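Local coordinates for protein activator of 2-hydroxyisocaproyl-CoA dehydratase (Clostridium difficile, PDB 4EHU) that hydrolyses ATP while passing one electron from its [4Fe-4S] cluster to (R)-2-hydroxyisocaproyl-CoA dehydratase, activating that enzyme for L-leucine fermentation, at residues A126-I140 with T163-L176. Residues are numbered along the deposited sequence; the frame is centred on the assembly and turned at random. Where two conformers were deposited one is given.
With ANP (phosphoaminophosphonic acid-adenylate ester), chain D; SF4 (iron/sulfur cluster), chain C.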
# COMPACT_ATOMS: atom_id res chain seq x y z
N ALA A 126 1.71 -1.71 3.19
CA ALA A 126 2.53 -2.87 2.81
C ALA A 126 3.97 -2.48 2.42
O ALA A 126 4.90 -3.32 2.49
CB ALA A 126 1.89 -3.62 1.68
N ALA A 127 4.17 -1.23 2.00
CA ALA A 127 5.51 -0.83 1.58
C ALA A 127 6.42 -0.89 2.80
O ALA A 127 5.97 -0.66 3.94
CB ALA A 127 5.48 0.60 1.01
N GLY A 128 7.70 -1.14 2.58
CA GLY A 128 8.66 -1.14 3.67
C GLY A 128 8.47 -2.30 4.62
O GLY A 128 8.89 -2.23 5.77
N THR A 129 7.89 -3.38 4.11
CA THR A 129 7.76 -4.61 4.87
C THR A 129 8.05 -5.83 4.01
O THR A 129 8.24 -5.74 2.80
CB THR A 129 6.31 -4.79 5.45
OG1 THR A 129 5.42 -5.21 4.41
CG2 THR A 129 5.80 -3.52 6.06
N GLY A 130 8.09 -6.99 4.65
CA GLY A 130 8.24 -8.23 3.93
C GLY A 130 7.19 -8.44 2.85
O GLY A 130 7.45 -9.10 1.86
N ARG A 131 5.99 -7.89 3.05
CA ARG A 131 4.93 -8.03 2.06
C ARG A 131 5.36 -7.42 0.73
O ARG A 131 5.11 -7.98 -0.32
CB ARG A 131 3.67 -7.34 2.54
CG ARG A 131 2.48 -7.58 1.63
CD ARG A 131 2.25 -9.08 1.46
NE ARG A 131 1.03 -9.34 0.73
CZ ARG A 131 -0.15 -9.54 1.30
NH1 ARG A 131 -0.28 -9.52 2.62
NH2 ARG A 131 -1.21 -9.75 0.54
N PHE A 132 5.99 -6.25 0.80
CA PHE A 132 6.48 -5.57 -0.40
C PHE A 132 7.46 -6.51 -1.14
O PHE A 132 7.37 -6.69 -2.34
CB PHE A 132 7.14 -4.24 -0.00
CG PHE A 132 7.74 -3.44 -1.16
CD1 PHE A 132 7.00 -2.43 -1.75
CD2 PHE A 132 9.05 -3.64 -1.58
CE1 PHE A 132 7.54 -1.65 -2.78
CE2 PHE A 132 9.60 -2.88 -2.59
CZ PHE A 132 8.84 -1.87 -3.20
N LEU A 133 8.37 -7.10 -0.39
CA LEU A 133 9.38 -7.97 -1.00
C LEU A 133 8.73 -9.23 -1.55
O LEU A 133 9.10 -9.70 -2.61
CB LEU A 133 10.47 -8.33 0.03
CG LEU A 133 11.26 -7.09 0.44
CD1 LEU A 133 12.06 -7.34 1.73
CD2 LEU A 133 12.23 -6.67 -0.68
N ASP A 134 7.75 -9.78 -0.83
CA ASP A 134 7.12 -11.01 -1.28
C ASP A 134 6.38 -10.73 -2.59
O ASP A 134 6.43 -11.52 -3.53
CB ASP A 134 6.16 -11.56 -0.22
CG ASP A 134 6.86 -11.92 1.10
OD1 ASP A 134 8.11 -12.07 1.11
OD2 ASP A 134 6.17 -12.05 2.12
N VAL A 135 5.73 -9.57 -2.66
CA VAL A 135 5.02 -9.16 -3.88
C VAL A 135 5.99 -9.00 -5.06
O VAL A 135 5.72 -9.48 -6.17
CB VAL A 135 4.25 -7.83 -3.66
CG1 VAL A 135 3.87 -7.21 -4.98
CG2 VAL A 135 3.00 -8.08 -2.81
N MET A 136 7.13 -8.35 -4.83
CA MET A 136 8.08 -8.13 -5.91
C MET A 136 8.78 -9.43 -6.34
O MET A 136 9.04 -9.62 -7.51
CB MET A 136 9.15 -7.14 -5.48
CG MET A 136 8.59 -5.77 -5.16
SD MET A 136 7.67 -5.07 -6.55
CE MET A 136 6.70 -3.88 -5.64
N ALA A 137 9.09 -10.30 -5.37
CA ALA A 137 9.76 -11.56 -5.68
C ALA A 137 8.90 -12.39 -6.64
O ALA A 137 9.42 -13.02 -7.57
CB ALA A 137 10.04 -12.35 -4.40
N LYS A 138 7.60 -12.36 -6.42
CA LYS A 138 6.66 -13.09 -7.26
C LYS A 138 6.68 -12.54 -8.68
O LYS A 138 6.67 -13.30 -9.65
CB LYS A 138 5.24 -13.00 -6.67
CG LYS A 138 4.18 -13.81 -7.40
CD LYS A 138 2.82 -13.62 -6.73
CE LYS A 138 1.75 -14.52 -7.33
NZ LYS A 138 0.43 -14.35 -6.65
N ILE A 139 6.73 -11.23 -8.82
CA ILE A 139 6.68 -10.60 -10.13
C ILE A 139 7.94 -10.85 -10.94
O ILE A 139 7.88 -11.07 -12.16
CB ILE A 139 6.47 -9.10 -10.01
CG1 ILE A 139 5.17 -8.83 -9.25
CG2 ILE A 139 6.41 -8.45 -11.39
CD1 ILE A 139 5.06 -7.43 -8.78
N ILE A 140 9.10 -10.79 -10.29
CA ILE A 140 10.36 -11.00 -10.99
C ILE A 140 10.72 -12.48 -11.05
O ILE A 140 11.71 -12.86 -11.66
CB ILE A 140 11.50 -10.19 -10.35
CG1 ILE A 140 11.79 -10.68 -8.94
CG2 ILE A 140 11.14 -8.69 -10.33
CD1 ILE A 140 13.00 -10.01 -8.33
N THR A 163 6.63 5.08 -3.86
CA THR A 163 6.84 4.48 -2.56
C THR A 163 5.74 3.45 -2.25
O THR A 163 5.93 2.63 -1.37
CB THR A 163 6.83 5.55 -1.44
OG1 THR A 163 5.69 6.40 -1.58
CG2 THR A 163 8.09 6.40 -1.50
N CYS A 164 4.64 3.48 -3.00
CA CYS A 164 3.53 2.56 -2.80
C CYS A 164 3.85 1.20 -3.43
O CYS A 164 4.39 1.14 -4.54
CB CYS A 164 2.29 3.15 -3.46
SG CYS A 164 0.86 2.03 -3.62
N THR A 165 3.54 0.12 -2.72
CA THR A 165 3.75 -1.22 -3.26
C THR A 165 3.08 -1.41 -4.62
O THR A 165 3.67 -2.00 -5.55
CB THR A 165 3.18 -2.29 -2.30
OG1 THR A 165 3.75 -2.13 -0.99
CG2 THR A 165 3.45 -3.69 -2.83
N VAL A 166 1.85 -0.94 -4.75
CA VAL A 166 1.06 -1.17 -5.97
C VAL A 166 1.68 -0.41 -7.14
O VAL A 166 1.88 -0.98 -8.20
CB VAL A 166 -0.40 -0.74 -5.78
CG1 VAL A 166 -1.17 -1.01 -7.05
CG2 VAL A 166 -0.98 -1.52 -4.59
N PHE A 167 1.96 0.87 -6.94
CA PHE A 167 2.57 1.66 -8.01
C PHE A 167 4.00 1.17 -8.31
O PHE A 167 4.43 1.19 -9.47
CB PHE A 167 2.57 3.15 -7.67
CG PHE A 167 1.20 3.76 -7.60
CD1 PHE A 167 0.21 3.39 -8.50
CD2 PHE A 167 0.90 4.69 -6.62
CE1 PHE A 167 -1.07 3.95 -8.44
CE2 PHE A 167 -0.38 5.26 -6.55
CZ PHE A 167 -1.36 4.90 -7.46
N ALA A 168 4.73 0.74 -7.29
CA ALA A 168 6.10 0.26 -7.49
C ALA A 168 6.07 -1.03 -8.31
O ALA A 168 6.95 -1.26 -9.14
CB ALA A 168 6.78 0.02 -6.14
N GLU A 169 5.07 -1.87 -8.08
CA GLU A 169 4.94 -3.10 -8.86
C GLU A 169 4.84 -2.79 -10.36
O GLU A 169 5.45 -3.47 -11.19
CB GLU A 169 3.72 -3.89 -8.41
CG GLU A 169 3.36 -5.02 -9.36
CD GLU A 169 2.33 -5.97 -8.78
OE1 GLU A 169 1.70 -5.63 -7.76
OE2 GLU A 169 2.16 -7.08 -9.34
N SER A 170 4.05 -1.78 -10.72
CA SER A 170 3.98 -1.39 -12.13
C SER A 170 5.34 -0.93 -12.68
O SER A 170 5.66 -1.22 -13.83
CB SER A 170 2.96 -0.29 -12.31
OG SER A 170 1.66 -0.79 -12.06
N GLU A 171 6.12 -0.22 -11.87
CA GLU A 171 7.45 0.19 -12.34
C GLU A 171 8.35 -1.02 -12.56
O GLU A 171 9.11 -1.03 -13.51
CB GLU A 171 8.16 1.16 -11.37
CG GLU A 171 7.42 2.49 -11.26
CD GLU A 171 8.15 3.50 -10.38
OE1 GLU A 171 9.33 3.81 -10.67
OE2 GLU A 171 7.55 3.97 -9.40
N VAL A 172 8.26 -2.00 -11.68
CA VAL A 172 9.10 -3.20 -11.77
C VAL A 172 8.70 -4.01 -13.00
O VAL A 172 9.55 -4.50 -13.73
CB VAL A 172 9.01 -4.05 -10.47
CG1 VAL A 172 9.61 -5.43 -10.66
CG2 VAL A 172 9.71 -3.33 -9.33
N ILE A 173 7.40 -4.12 -13.24
CA ILE A 173 6.92 -4.75 -14.47
C ILE A 173 7.50 -4.05 -15.70
O ILE A 173 7.93 -4.70 -16.65
CB ILE A 173 5.39 -4.78 -14.52
CG1 ILE A 173 4.88 -5.75 -13.47
CG2 ILE A 173 4.88 -5.18 -15.92
CD1 ILE A 173 3.38 -5.75 -13.29
N SER A 174 7.54 -2.72 -15.68
CA SER A 174 8.08 -1.97 -16.80
C SER A 174 9.56 -2.21 -16.97
O SER A 174 10.06 -2.30 -18.10
CB SER A 174 7.80 -0.49 -16.64
OG SER A 174 6.43 -0.24 -16.80
N HIS A 175 10.28 -2.29 -15.86
CA HIS A 175 11.70 -2.57 -15.91
C HIS A 175 11.97 -3.95 -16.50
O HIS A 175 12.90 -4.12 -17.28
CB HIS A 175 12.32 -2.48 -14.52
CG HIS A 175 12.51 -1.08 -14.02
ND1 HIS A 175 13.17 -0.10 -14.74
CD2 HIS A 175 12.18 -0.51 -12.83
CE1 HIS A 175 13.21 1.01 -14.03
NE2 HIS A 175 12.61 0.79 -12.87
N LEU A 176 11.15 -4.92 -16.15
CA LEU A 176 11.33 -6.28 -16.66
C LEU A 176 11.06 -6.29 -18.17
O LEU A 176 11.79 -6.94 -18.93
CB LEU A 176 10.41 -7.27 -15.95
CG LEU A 176 10.61 -7.54 -14.46
CD1 LEU A 176 9.38 -8.19 -13.85
CD2 LEU A 176 11.84 -8.42 -14.20
PG ANP D . 4.89 -9.32 11.67
O1G ANP D . 3.54 -9.61 12.32
O2G ANP D . 5.96 -9.24 12.73
O3G ANP D . 4.87 -8.15 10.77
PB ANP D . 6.12 -12.01 11.01
O1B ANP D . 5.40 -13.29 10.69
O2B ANP D . 6.79 -11.93 12.38
N3B ANP D . 5.06 -10.69 10.65
PA ANP D . 8.79 -12.50 9.97
O1A ANP D . 8.64 -13.96 10.26
O2A ANP D . 9.63 -11.61 10.84
O3A ANP D . 7.31 -11.83 9.91
O5' ANP D . 9.25 -12.24 8.45
C5' ANP D . 8.44 -12.68 7.36
C4' ANP D . 9.20 -12.44 6.06
O4' ANP D . 10.62 -12.55 6.05
C3' ANP D . 8.61 -12.56 4.67
O3' ANP D . 7.62 -11.55 4.43
C2' ANP D . 9.85 -12.47 3.77
O2' ANP D . 9.92 -11.23 3.05
C1' ANP D . 11.06 -12.59 4.69
N9 ANP D . 11.79 -13.87 4.55
C8 ANP D . 11.40 -15.07 5.01
N7 ANP D . 12.35 -16.01 4.75
C5 ANP D . 13.36 -15.37 4.12
C6 ANP D . 14.67 -15.74 3.58
N6 ANP D . 15.07 -17.04 3.65
N1 ANP D . 15.43 -14.77 3.02
C2 ANP D . 15.04 -13.49 2.96
N3 ANP D . 13.85 -13.08 3.42
C4 ANP D . 13.00 -13.96 4.01
FE1 SF4 C . 0.43 1.59 -1.36
FE2 SF4 C . -0.80 0.23 0.53
FE3 SF4 C . -1.17 2.90 0.19
FE4 SF4 C . 1.17 1.79 1.26
S1 SF4 C . -0.89 1.79 2.07
S2 SF4 C . 0.97 3.37 -0.26
S3 SF4 C . 1.36 0.00 -0.06
S4 SF4 C . -1.80 1.30 -1.15
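Met136 fits as a knob into the hole formed by Thr165, Ala168, Glu169 and Val172. Its chain bends at chi2 (-57°), bringing CE 3.6 Å from Thr165 O, while the same methyl lies over one face of the Phe132 ring, offset toward the rim. Thr165 OG1 meets that ring at its edge, 3.4 Å from Phe132 CD1. Farther along, Ile139 CG2 packs 3.7 Å from Ile173 CG1; Ile140 CG2 touches Val172 CG1 at 3.6 Å. No hydrogen bond joins the two segments.

At the cluster end, Cys164 SG binds an iron at 2.3 Å and, as N-cap of helix 165-177, weakly accepts from Phe167 N. Thr165 OG1 lies 3.3 Å from cluster sulfur S3. Thr129 caps helix 130-140, and one turn on Asp134 grips both ribose hydroxyls of the ATP analogue, OD2 2.8 Å from O3'. Segment 126-140 thus reaches from the cluster shared by the dimer to the nucleotide. Arg131 NH2 bonds Ser170 OG of the second subunit, and reciprocally. Helices 130-140 and 165-176 run nearly parallel (24°); helix 182-204 packs against Phe132, Met136 and Ile140, and Gly130 shares a backbone hydrogen bond with Gly101, just after strand 96-100, in this actin-like fold.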